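Local coordinates for venom protein 51.1 (Lychas mucronatus, PDB 6ATY) that probably acts as a secreted scorpion-venom neurotoxin that decreases the action potential of myelinated nerves, at residues 20-26 / 35-39. Numbering follows the deposited sequence.
Sequences CRIRKYF and CHCSG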
ATOM      1  N   CYS A  20       4.768   1.527   0.443  1.00 12.12           N
ATOM      2  CA  CYS A  20       5.284   0.822  -0.736  1.00 11.64           C
ATOM      3  C   CYS A  20       6.600   1.443  -1.239  1.00 11.82           C
ATOM      4  O   CYS A  20       7.514   0.710  -1.605  1.00 12.10           O
ATOM      5  CB  CYS A  20       4.227   0.822  -1.835  1.00 11.57           C
ATOM      6  SG  CYS A  20       2.760  -0.113  -1.331  1.00 10.97           S
ATOM      7  N   ARG A  21       6.685   2.777  -1.253  1.00 12.13           N
ATOM      8  CA  ARG A  21       7.845   3.465  -1.808  1.00 12.90           C
ATOM      9  C   ARG A  21       9.079   3.240  -0.957  1.00 12.79           C
ATOM     10  O   ARG A  21      10.142   3.037  -1.522  1.00 12.48           O
ATOM     11  CB  ARG A  21       7.592   4.951  -2.051  1.00 14.11           C
ATOM     12  CG  ARG A  21       6.604   5.203  -3.176  1.00 14.39           C
ATOM     13  CD  ARG A  21       6.474   6.653  -3.520  1.00 14.73           C
ATOM     14  NE  ARG A  21       5.809   6.765  -4.812  1.00 14.57           N
ATOM     15  CZ  ARG A  21       5.510   7.915  -5.419  1.00 15.24           C
ATOM     16  NH1 ARG A  21       5.791   9.063  -4.857  1.00 14.48           N
ATOM     17  NH2 ARG A  21       4.892   7.903  -6.609  1.00 14.86           N
ATOM     18  N   ILE A  22       8.947   3.188   0.359  1.00 13.93           N
ATOM     19  CA  ILE A  22      10.173   2.909   1.229  1.00 15.17           C
ATOM     20  C   ILE A  22      10.629   1.456   1.067  1.00 15.74           C
ATOM     21  O   ILE A  22      11.817   1.153   1.240  1.00 16.04           O
ATOM     22  CB  ILE A  22      10.004   3.290   2.714  1.00 16.61           C
ATOM     23  CG1 ILE A  22       8.961   2.438   3.430  1.00 17.04           C
ATOM     24  CG2 ILE A  22       9.734   4.782   2.861  1.00 17.32           C
ATOM     25  CD1 ILE A  22       8.981   2.598   4.941  1.00 17.65           C
ATOM     26  N   ARG A  23       9.711   0.593   0.583  1.00 15.39           N
ATOM     27  CA  ARG A  23      10.016  -0.806   0.223  1.00 16.36           C
ATOM     28  C   ARG A  23      10.382  -0.964  -1.243  1.00 17.97           C
ATOM     29  O   ARG A  23      10.448  -2.095  -1.781  1.00 18.97           O
ATOM     30  CB  ARG A  23       8.825  -1.694   0.577  1.00 16.90           C
ATOM     31  CG  ARG A  23       8.623  -1.809   2.062  1.00 17.23           C
ATOM     32  CD  ARG A  23       7.317  -2.503   2.321  1.00 19.90           C
ATOM     33  NE  ARG A  23       7.116  -2.848   3.716  1.00 21.88           N
ATOM     34  CZ  ARG A  23       6.640  -2.037   4.664  1.00 24.24           C
ATOM     35  NH1 ARG A  23       6.353  -0.731   4.433  1.00 22.41           N
ATOM     36  NH2 ARG A  23       6.465  -2.547   5.881  1.00 26.66           N
ATOM     37  N   LYS A  24      10.636   0.164  -1.908  1.00 18.04           N
ATOM     38  CA  LYS A  24      11.127   0.224  -3.267  1.00 19.96           C
ATOM     39  C   LYS A  24      10.121  -0.162  -4.331  1.00 20.09           C
ATOM     40  O   LYS A  24      10.525  -0.606  -5.394  1.00 19.58           O
ATOM     41  CB  LYS A  24      12.474  -0.570  -3.434  1.00 22.01           C
ATOM     42  CG  LYS A  24      13.559  -0.143  -2.444  1.00 23.06           C
ATOM     43  CD  LYS A  24      14.897  -0.815  -2.687  1.00 26.64           C
ATOM     44  CE  LYS A  24      15.984  -0.223  -1.799  1.00 29.14           C
ATOM     45  NZ  LYS A  24      17.312  -0.537  -2.395  1.00 32.63           N
ATOM     46  N   TYR A  25       8.811  -0.002  -4.072  1.00 18.52           N
ATOM     47  CA  TYR A  25       7.814  -0.020  -5.127  1.00 21.01           C
ATOM     48  C   TYR A  25       7.500   1.413  -5.518  1.00 22.90           C
ATOM     49  O   TYR A  25       7.862   2.353  -4.800  1.00 29.44           O
ATOM     50  CB  TYR A  25       6.549  -0.777  -4.692  1.00 22.18           C
ATOM     51  CG  TYR A  25       6.857  -2.213  -4.365  1.00 25.32           C
ATOM     52  CD1 TYR A  25       7.257  -2.559  -3.079  1.00 28.48           C
ATOM     53  CD2 TYR A  25       6.793  -3.212  -5.333  1.00 29.37           C
ATOM     54  CE1 TYR A  25       7.590  -3.853  -2.753  1.00 30.92           C
ATOM     55  CE2 TYR A  25       7.133  -4.532  -5.020  1.00 31.56           C
ATOM     56  CZ  TYR A  25       7.551  -4.827  -3.716  1.00 32.93           C
ATOM     57  OH  TYR A  25       7.867  -6.103  -3.305  1.00 39.52           O
ATOM     58  N   PHE A  26       6.876   1.612  -6.665  1.00 20.41           N
ATOM     59  CA  PHE A  26       6.577   2.964  -7.112  1.00 20.63           C
ATOM     60  C   PHE A  26       5.269   3.446  -6.533  1.00 20.02           C
ATOM     61  O   PHE A  26       5.100   4.639  -6.294  1.00 19.70           O
ATOM     62  CB  PHE A  26       6.458   3.051  -8.632  1.00 23.74           C
ATOM     63  CG  PHE A  26       6.140   4.420  -9.113  1.00 24.37           C
ATOM     64  CD1 PHE A  26       7.033   5.458  -8.886  1.00 27.43           C
ATOM     65  CD2 PHE A  26       4.919   4.702  -9.698  1.00 26.49           C
ATOM     66  CE1 PHE A  26       6.731   6.749  -9.309  1.00 27.34           C
ATOM     67  CE2 PHE A  26       4.628   5.978 -10.131  1.00 27.58           C
ATOM     68  CZ  PHE A  26       5.533   7.000  -9.915  1.00 26.24           C
ATOM     69  N   CYS A  35      -2.549  -2.938   2.592  1.00 10.74           N
ATOM     70  CA  CYS A  35      -1.771  -2.256   1.516  1.00 10.23           C
ATOM     71  C   CYS A  35      -1.292  -3.212   0.411  1.00 10.02           C
ATOM     72  O   CYS A  35      -0.683  -4.289   0.695  1.00  9.89           O
ATOM     73  CB  CYS A  35      -0.572  -1.518   2.082  1.00 10.69           C
ATOM     74  SG  CYS A  35      -0.976  -0.048   3.041  1.00 11.00           S
ATOM     75  N   HIS A  36      -1.570  -2.792  -0.824  1.00 10.24           N
ATOM     76  CA  HIS A  36      -0.989  -3.388  -2.034  1.00 12.14           C
ATOM     77  C   HIS A  36       0.030  -2.445  -2.637  1.00 12.89           C
ATOM     78  O   HIS A  36      -0.100  -1.210  -2.504  1.00 11.83           O
ATOM     79  CB  HIS A  36      -2.101  -3.664  -3.040  1.00 13.55           C
ATOM     80  CG  HIS A  36      -3.030  -4.739  -2.598  1.00 15.68           C
ATOM     81  ND1 HIS A  36      -3.188  -5.919  -3.289  1.00 17.19           N
ATOM     82  CD2 HIS A  36      -3.773  -4.857  -1.469  1.00 17.47           C
ATOM     83  CE1 HIS A  36      -4.043  -6.695  -2.645  1.00 19.26           C
ATOM     84  NE2 HIS A  36      -4.407  -6.077  -1.527  1.00 20.04           N
ATOM     85  N   CYS A  37       1.051  -3.015  -3.287  1.00 12.65           N
ATOM     86  CA  CYS A  37       2.098  -2.211  -3.947  1.00 12.90           C
ATOM     87  C   CYS A  37       2.284  -2.707  -5.365  1.00 14.31           C
ATOM     88  O   CYS A  37       2.032  -3.879  -5.651  1.00 13.04           O
ATOM     89  CB  CYS A  37       3.444  -2.339  -3.214  1.00 12.32           C
ATOM     90  SG  CYS A  37       3.402  -2.022  -1.449  1.00 11.88           S
ATOM     91  N   SER A  38       2.689  -1.828  -6.272  1.00 16.22           N
ATOM     92  CA  SER A  38       3.152  -2.301  -7.587  1.00 18.85           C
ATOM     93  C   SER A  38       4.274  -1.441  -8.104  1.00 18.21           C
ATOM     94  O   SER A  38       4.470  -0.310  -7.612  1.00 17.47           O
ATOM     95  CB  SER A  38       2.004  -2.336  -8.594  1.00 22.60           C
ATOM     96  OG  SER A  38       1.087  -1.291  -8.368  1.00 26.61           O
ATOM     97  N   GLY A  39       4.978  -1.930  -9.124  0.50 16.17           N
ATOM     98  CA  GLY A  39       6.074  -1.153  -9.691  0.50 16.67           C
ATOM     99  C   GLY A  39       7.256  -1.159  -8.731  0.50 17.56           C
ATOM    100  O   GLY A  39       8.022  -0.189  -8.650  0.50 20.51           O
TER
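Near the C-terminal end of helix 16-22, C20 is tied to C37 of strand 34-38 by a disulfide (C20 SG to C37 SG 2.0 Å, chi3 -75°). Both cysteines are buried and direct their CB atoms across the gap; C20 CA and C37 CA lie 5.4 Å apart, a separation that a disulfide spans. The carbonyls C20 O and R21 O, near the helix end, are satisfied by a Schellman motif: Y25 N donates to C20 O (2.9 Å) and K24 N to R21 O (2.9 Å), with K24, at positive phi, as the C-prime residue. R23 N adds a weak bond to C20 O. A helix fastened by disulfides to a three-stranded antiparallel sheet is the cystine-stabilised alpha/beta fold of scorpion toxins; here C16–C35 supplies the second such link, one helical turn earlier. On the strand, C37 and S38 make backbone hydrogen bonds with I3 and T27, respectively. Beyond the turn, Y25 lays one ring face over C37, whose CB sits 4.0 Å from the ring centroid in a CH-pi contact, and the Y25 side chain also touches I3 of strand 3-8. F26 N then meets the C-terminus through two weak, bifurcated hydrogen bonds, to G39 O (2.9 Å) and S38 O (3.2 Å). G39 fits a positive phi, and a side chain there would crowd F26 CB. The carbonyl F26 O is satisfied by R21, whose long arm folds back to place NE 2.7 Å from it, with NH2 adding a weaker bond.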